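PDB 4IIY: MccF from Escherichia coli, which probably acts as a serine carboxypeptidase of the S66 family, conferring self-immunity to microcin C7, and is captured here with glutamyl sulfamoyl inosine. Local coordinates for residues B[110-115]-B[140-145]; B[259-264]-B[292-297]. The protein carries 1 engineered substitution. All coordinates share one frame; numbering follows the deposited sequence.

Interaction 1: B[110-115]-B[140-145]; sequences ITCIMS and IIIGYA. Engineered in segment 140-145: Ala145 (natural residue Ser). With 1EI (5'-O-(L-alpha-glutamylsulfamoyl)inosine), chain K.
Two parallel strands of the beta-alpha-beta unit formed by strand 110-115, helix 131-136 and strand 140-143 pair here, with Cys112 opposite Ile140, Ile113 opposite Ile141 and Met114 opposite Ile142. Their short axes run 15° apart and come within 4.7 Å. A parallel ladder of four backbone hydrogen bonds joins them: Ile140 N to Thr111 O, Ile113 N to Ile140 O (2.7 Å), Ile142 N to Ile113 O and Ser115 N to Ile142 O (3.0 Å). Cys112, Met114, Ile140 and Ile142 share one face of the sheet. With SG anti to the backbone N (chi1 172°), the Cys112 thiol lies beside the second strand, where Cys112 SG meets Ile142 CG2 at 3.7 Å. The same methyl branch packs alongside the start of the Met114 chain, Ile142 CG2 to Met114 CB 4.0 Å, before that chain bends at chi3 and reaches helix 168-172. On the other face Ile113 and Ile141 lie side by side, and the bent Ile141 chain (chi2 -62°) brings its CD1 back to Ile113 CB at 3.7 Å. Both strands are interior to the six-stranded mixed sheet, 110-115 bordered by strand 45-49 and 140-143 by strand 162-164. Beyond the last bridge a water accepts from Tyr144 N and donates to Ser115 OG (2.8 Å), spanning the strand ends where direct pairing stops. Strand 140-143 then leads into the ligand pocket: the Tyr144 ring packs edge-to-face with His338, a predicted charge-relay residue, while Tyr144 OH approaches C5' of the ligand's ribose. Ala145, engineered from the serine predicted to be the nucleophile, sets CB 3.2 Å from the glutamyl carbonyl oxygen O of 1EI, with Tyr164 OH hydrogen-bonded to Ala145 N.

Interaction 2: B[259-264]-B[292-297]; sequences PEIRNG and FDKVSA. With EDO (1,2-ethanediol), chain M.
Lys294 reaches across to the backbone of Ile261, joining the loop before strand 266-270 to the end of the short helix 291-294, just ahead of strand 297-301; the two strands are neighbours in the eight-stranded mixed sheet. Two hydrogen bonds span the contact. Lys294, extended beyond CG (chi2 172°), stretches along the loop and gives NZ to Ile261 O at 3.0 Å, the donor tilted about 30° from the carbonyl plane. In return Lys294 O accepts from Gly264 N at 2.9 Å, and Asn263 CA adds a CA-H...O contact to that same oxygen. An alanine in place of Lys294 would probably leave Ile261 O without its ammonium partner and take away the CG methylene that lies against Asn263 OD1, while the backbone bond to Gly264 could persist. At phi 91° a side chain on Gly264 would jam against the carbonyl oxygen of Asn263. An ethanediol molecule, probably from the crystallisation liquor, accepts the Ile261 N-H through O2 at 2.8 Å. A salt bridge, weak and long, lies within the loop: Glu260 OE1 meets the edge of the Arg262 guanidinium in its plane (Arg262 NH1 to Glu260 OE1 3.5 Å).

Among the van der Waals contacts, the Asn263 and Lys294 side chains cross at about a right angle near the surface, Asn263 OD1 lying 3.5 Å from Lys294 CG. On the buried side Ile261 and Val295 cross obliquely, and Ile261 CG2 touches Val295 CG1 at 3.8 Å.

Both segments of interaction 1 precede those of interaction 2 along the chain. Their centres are 26 Å apart and their nearest atoms about 12 Å, so they do not meet. Interaction 1 belongs to the six-stranded sheet, in the LD-carboxypeptidase N-terminal domain; interaction 2 lies where the chain enters two adjacent inner strands, 266-270 and 297-301, of the eight-stranded sheet, in the C-terminal domain. The active site brings the two domains together: strand 140-143 leads to the predicted nucleophile position, engineered to alanine here, while strand 266-270, which follows loop 259-264, ends at the predicted charge-relay residue Glu270. Helix 148-158, shortly after interaction 1, also packs against Pro259. Interaction 1 thus borders the ligand, whereas interaction 2 is peripheral packing away from the active site.

Interaction 1: B[110-115]-B[140-145]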
loop_
_atom_site.group_PDB
_atom_site.type_symbol
_atom_site.label_atom_id
_atom_site.label_comp_id
_atom_site.label_asym_id
_atom_site.label_seq_id
_atom_site.Cartn_x
_atom_site.Cartn_y
_atom_site.Cartn_z
ATOM N N ILE B 110 -32.898 -3.420 10.549
ATOM C CA ILE B 110 -32.031 -2.867 9.507
ATOM C C ILE B 110 -31.918 -3.805 8.308
ATOM O O ILE B 110 -31.587 -4.977 8.461
ATOM C CB ILE B 110 -30.631 -2.539 10.078
ATOM C CG1 ILE B 110 -30.748 -1.454 11.143
ATOM C CG2 ILE B 110 -29.688 -2.082 8.968
ATOM C CD1 ILE B 110 -29.441 -1.080 11.810
ATOM N N THR B 111 -32.203 -3.291 7.115
ATOM C CA THR B 111 -32.094 -4.078 5.890
ATOM C C THR B 111 -30.744 -3.852 5.190
ATOM O O THR B 111 -30.228 -4.736 4.510
ATOM C CB THR B 111 -33.246 -3.746 4.912
ATOM O OG1 THR B 111 -34.496 -4.125 5.505
ATOM C CG2 THR B 111 -33.093 -4.484 3.597
ATOM N N CYS B 112 -30.197 -2.647 5.350
ATOM C CA CYS B 112 -28.982 -2.228 4.652
ATOM C C CYS B 112 -28.057 -1.522 5.628
ATOM O O CYS B 112 -28.491 -0.633 6.371
ATOM C CB CYS B 112 -29.340 -1.301 3.483
ATOM S SG CYS B 112 -27.948 -0.516 2.636
ATOM N N ILE B 113 -26.797 -1.948 5.637
ATOM C CA ILE B 113 -25.741 -1.324 6.430
ATOM C C ILE B 113 -24.807 -0.594 5.466
ATOM O O ILE B 113 -24.170 -1.224 4.618
ATOM C CB ILE B 113 -24.972 -2.378 7.250
ATOM C CG1 ILE B 113 -25.908 -3.019 8.283
ATOM C CG2 ILE B 113 -23.759 -1.763 7.934
ATOM C CD1 ILE B 113 -25.277 -4.155 9.073
ATOM N N MET B 114 -24.764 0.732 5.592
ATOM C CA MET B 114 -24.107 1.613 4.631
ATOM C C MET B 114 -22.971 2.397 5.282
ATOM O O MET B 114 -23.146 3.008 6.338
ATOM C CB MET B 114 -25.139 2.595 4.059
ATOM C CG MET B 114 -24.573 3.622 3.078
ATOM S SD MET B 114 -25.840 4.765 2.453
ATOM C CE MET B 114 -26.782 3.661 1.394
ATOM N N SER B 115 -21.803 2.382 4.650
ATOM C CA SER B 115 -20.686 3.186 5.104
ATOM C C SER B 115 -21.003 4.670 5.015
ATOM O O SER B 115 -21.622 5.103 4.046
ATOM C CB SER B 115 -19.479 2.867 4.228
ATOM O OG SER B 115 -18.384 3.699 4.535
ATOM N N ILE B 140 -27.740 -6.260 3.406
ATOM C CA ILE B 140 -27.015 -5.586 2.344
ATOM C C ILE B 140 -25.934 -4.708 2.969
ATOM O O ILE B 140 -26.240 -3.780 3.715
ATOM C CB ILE B 140 -27.964 -4.706 1.516
ATOM C CG1 ILE B 140 -29.051 -5.566 0.859
ATOM C CG2 ILE B 140 -27.178 -3.904 0.473
ATOM C CD1 ILE B 140 -30.213 -4.767 0.312
ATOM N N ILE B 141 -24.671 -5.008 2.679
ATOM C CA ILE B 141 -23.552 -4.222 3.188
ATOM C C ILE B 141 -22.962 -3.491 1.992
ATOM O O ILE B 141 -22.615 -4.129 0.994
ATOM C CB ILE B 141 -22.460 -5.118 3.822
ATOM C CG1 ILE B 141 -23.065 -6.164 4.763
ATOM C CG2 ILE B 141 -21.403 -4.256 4.514
ATOM C CD1 ILE B 141 -23.795 -5.604 5.919
ATOM N N ILE B 142 -22.873 -2.167 2.078
ATOM C CA ILE B 142 -22.515 -1.348 0.925
ATOM C C ILE B 142 -21.599 -0.180 1.293
ATOM O O ILE B 142 -21.748 0.455 2.345
ATOM C CB ILE B 142 -23.794 -0.867 0.178
ATOM C CG1 ILE B 142 -23.458 -0.225 -1.175
ATOM C CG2 ILE B 142 -24.631 0.064 1.063
ATOM C CD1 ILE B 142 -24.668 -0.128 -2.088
ATOM N N GLY B 143 -20.626 0.062 0.421
ATOM C CA GLY B 143 -19.714 1.188 0.532
ATOM C C GLY B 143 -18.622 1.008 -0.503
ATOM O O GLY B 143 -18.746 0.174 -1.402
ATOM N N TYR B 144 -17.549 1.778 -0.391
ATOM C CA TYR B 144 -16.469 1.679 -1.369
ATOM C C TYR B 144 -15.160 2.179 -0.773
ATOM O O TYR B 144 -15.086 2.457 0.427
ATOM C CB TYR B 144 -16.848 2.375 -2.697
ATOM C CG TYR B 144 -16.875 3.891 -2.684
ATOM C CD1 TYR B 144 -15.841 4.616 -3.258
ATOM C CD2 TYR B 144 -17.945 4.598 -2.134
ATOM C CE1 TYR B 144 -15.856 6.004 -3.273
ATOM C CE2 TYR B 144 -17.970 5.978 -2.155
ATOM C CZ TYR B 144 -16.923 6.671 -2.712
ATOM O OH TYR B 144 -16.980 8.049 -2.695
ATOM N N ALA B 145 -14.124 2.271 -1.594
ATOM C CA ALA B 145 -12.878 2.895 -1.171
ATOM C C ALA B 145 -12.268 2.080 -0.033
ATOM O O ALA B 145 -12.168 0.860 -0.145
ATOM C CB ALA B 145 -13.109 4.345 -0.779
HETATM O O6 1EI K . -12.224 17.838 1.389
HETATM C C6 1EI K . -12.599 17.194 0.385
HETATM N N1 1EI K . -12.822 17.805 -0.797
HETATM C C2 1EI K . -13.229 17.127 -1.884
HETATM N N3 1EI K . -13.448 15.801 -1.884
HETATM C C5 1EI K . -12.814 15.738 0.465
HETATM C C4 1EI K . -13.259 15.079 -0.760
HETATM N N7 1EI K . -12.722 14.780 1.410
HETATM C C8 1EI K . -13.073 13.604 0.838
HETATM N N9 1EI K . -13.388 13.793 -0.453
HETATM C "C1'" 1EI K . -13.809 12.757 -1.410
HETATM O "O4'" 1EI K . -14.523 11.706 -0.776
HETATM C "C2'" 1EI K . -12.569 12.118 -1.999
HETATM O "O2'" 1EI K . -12.181 12.806 -3.188
HETATM C "C3'" 1EI K . -13.012 10.700 -2.284
HETATM O "O3'" 1EI K . -13.283 10.557 -3.676
HETATM C "C4'" 1EI K . -14.312 10.510 -1.522
HETATM C "C5'" 1EI K . -14.259 9.297 -0.601
HETATM O "O5'" 1EI K . -13.250 9.461 0.400
HETATM S SBF 1EI K . -12.781 8.221 1.173
HETATM O OAE 1EI K . -12.390 8.630 2.505
HETATM O OAF 1EI K . -13.893 7.309 1.188
HETATM N NAQ 1EI K . -11.602 7.627 0.366
HETATM C C 1EI K . -10.968 6.458 0.601
HETATM O O 1EI K . -11.213 5.641 1.482
HETATM C CA 1EI K . -9.865 6.106 -0.355
HETATM N N 1EI K . -9.622 7.194 -1.287
HETATM C CB 1EI K . -8.604 5.744 0.423
HETATM C CG 1EI K . -7.845 4.607 -0.255
HETATM C CD 1EI K . -7.017 5.132 -1.406
HETATM O OE1 1EI K . -7.292 6.250 -1.888
HETATM O OE2 1EI K . -6.087 4.423 -1.827
HETATM O O HOH W 1 -17.214 3.804 2.046
#

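Interaction 2: B[259-264]-B[292-297]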
loop_
_atom_site.group_PDB
_atom_site.type_symbol
_atom_site.label_atom_id
_atom_site.label_comp_id
_atom_site.label_asym_id
_atom_site.label_seq_id
_atom_site.Cartn_x
_atom_site.Cartn_y
_atom_site.Cartn_z
ATOM N N PRO B 259 -10.135 -12.569 -0.275
ATOM C CA PRO B 259 -10.723 -13.666 -1.056
ATOM C C PRO B 259 -9.729 -14.211 -2.074
ATOM O O PRO B 259 -9.040 -13.449 -2.742
ATOM C CB PRO B 259 -11.898 -13.010 -1.789
ATOM C CG PRO B 259 -12.134 -11.706 -1.104
ATOM C CD PRO B 259 -10.853 -11.294 -0.454
ATOM N N GLU B 260 -9.659 -15.532 -2.189
ATOM C CA GLU B 260 -8.803 -16.164 -3.184
ATOM C C GLU B 260 -9.310 -15.822 -4.582
ATOM O O GLU B 260 -10.496 -15.997 -4.871
ATOM C CB GLU B 260 -8.784 -17.687 -3.013
ATOM C CG GLU B 260 -7.885 -18.393 -4.026
ATOM C CD GLU B 260 -8.066 -19.901 -4.054
ATOM O OE1 GLU B 260 -9.165 -20.383 -3.711
ATOM O OE2 GLU B 260 -7.104 -20.604 -4.430
ATOM N N ILE B 261 -8.410 -15.346 -5.432
ATOM C CA ILE B 261 -8.708 -15.119 -6.841
ATOM C C ILE B 261 -8.459 -16.411 -7.600
ATOM O O ILE B 261 -7.445 -17.077 -7.390
ATOM C CB ILE B 261 -7.856 -13.978 -7.409
ATOM C CG1 ILE B 261 -8.254 -12.670 -6.721
ATOM C CG2 ILE B 261 -8.026 -13.871 -8.925
ATOM C CD1 ILE B 261 -7.356 -11.483 -7.037
ATOM N N ARG B 262 -9.402 -16.773 -8.462
ATOM C CA ARG B 262 -9.357 -18.070 -9.119
ATOM C C ARG B 262 -9.385 -17.952 -10.626
ATOM O O ARG B 262 -9.815 -16.939 -11.174
ATOM C CB ARG B 262 -10.524 -18.936 -8.648
ATOM C CG ARG B 262 -10.472 -19.239 -7.153
ATOM C CD ARG B 262 -11.365 -20.409 -6.772
ATOM N NE ARG B 262 -12.755 -20.008 -6.585
ATOM C CZ ARG B 262 -13.289 -19.689 -5.410
ATOM N NH1 ARG B 262 -12.547 -19.721 -4.311
ATOM N NH2 ARG B 262 -14.566 -19.339 -5.334
ATOM N N ASN B 263 -8.903 -18.998 -11.292
ATOM C CA ASN B 263 -8.967 -19.061 -12.744
ATOM C C ASN B 263 -10.358 -18.703 -13.243
ATOM O O ASN B 263 -11.353 -19.238 -12.764
ATOM C CB ASN B 263 -8.608 -20.466 -13.236
ATOM C CG ASN B 263 -7.134 -20.776 -13.092
ATOM O OD1 ASN B 263 -6.283 -19.895 -13.204
ATOM N ND2 ASN B 263 -6.821 -22.048 -12.861
ATOM N N GLY B 264 -10.414 -17.804 -14.217
ATOM C CA GLY B 264 -11.684 -17.428 -14.801
ATOM C C GLY B 264 -12.393 -16.252 -14.154
ATOM O O GLY B 264 -13.363 -15.762 -14.710
ATOM N N PHE B 292 -2.660 -12.100 -13.082
ATOM C CA PHE B 292 -2.867 -11.979 -14.524
ATOM C C PHE B 292 -2.710 -13.321 -15.252
ATOM O O PHE B 292 -2.981 -13.411 -16.450
ATOM C CB PHE B 292 -1.963 -10.893 -15.122
ATOM C CG PHE B 292 -2.172 -9.525 -14.513
ATOM C CD1 PHE B 292 -3.446 -9.064 -14.213
ATOM C CD2 PHE B 292 -1.087 -8.709 -14.222
ATOM C CE1 PHE B 292 -3.636 -7.810 -13.644
ATOM C CE2 PHE B 292 -1.276 -7.453 -13.658
ATOM C CZ PHE B 292 -2.547 -7.009 -13.371
ATOM N N ASP B 293 -2.300 -14.360 -14.527
ATOM C CA ASP B 293 -2.296 -15.719 -15.065
ATOM C C ASP B 293 -3.647 -16.393 -14.860
ATOM O O ASP B 293 -3.915 -17.445 -15.454
ATOM C CB ASP B 293 -1.210 -16.573 -14.394
ATOM C CG ASP B 293 0.201 -16.144 -14.767
ATOM O OD1 ASP B 293 0.381 -15.508 -15.826
ATOM O OD2 ASP B 293 1.132 -16.463 -13.992
ATOM N N LYS B 294 -4.486 -15.804 -14.013
ATOM C CA LYS B 294 -5.759 -16.408 -13.645
ATOM C C LYS B 294 -6.977 -15.744 -14.267
ATOM O O LYS B 294 -7.898 -16.434 -14.707
ATOM C CB LYS B 294 -5.944 -16.376 -12.129
ATOM C CG LYS B 294 -4.976 -17.225 -11.325
ATOM C CD LYS B 294 -5.185 -16.920 -9.840
ATOM C CE LYS B 294 -4.237 -17.656 -8.918
ATOM N NZ LYS B 294 -4.451 -17.174 -7.516
ATOM N N VAL B 295 -7.021 -14.414 -14.259
ATOM C CA VAL B 295 -8.269 -13.724 -14.571
ATOM C C VAL B 295 -8.582 -13.714 -16.066
ATOM O O VAL B 295 -7.678 -13.664 -16.903
ATOM C CB VAL B 295 -8.336 -12.295 -13.972
ATOM C CG1 VAL B 295 -8.198 -12.356 -12.454
ATOM C CG2 VAL B 295 -7.270 -11.392 -14.561
ATOM N N SER B 296 -9.873 -13.760 -16.386
ATOM C CA SER B 296 -10.283 -13.790 -17.788
ATOM C C SER B 296 -10.604 -12.409 -18.355
ATOM O O SER B 296 -10.703 -12.238 -19.575
ATOM C CB SER B 296 -11.467 -14.733 -17.981
ATOM O OG SER B 296 -11.111 -16.064 -17.652
ATOM N N ALA B 297 -10.748 -11.416 -17.481
ATOM C CA ALA B 297 -10.956 -10.033 -17.897
ATOM C C ALA B 297 -10.651 -9.139 -16.703
ATOM O O ALA B 297 -10.628 -9.598 -15.556
ATOM C CB ALA B 297 -12.397 -9.812 -18.387
HETATM C C1 EDO M . -4.811 -12.983 -4.288
HETATM O O1 EDO M . -3.586 -13.391 -4.917
HETATM C C2 EDO M . -5.450 -14.178 -3.601
HETATM O O2 EDO M . -5.713 -15.170 -4.598
#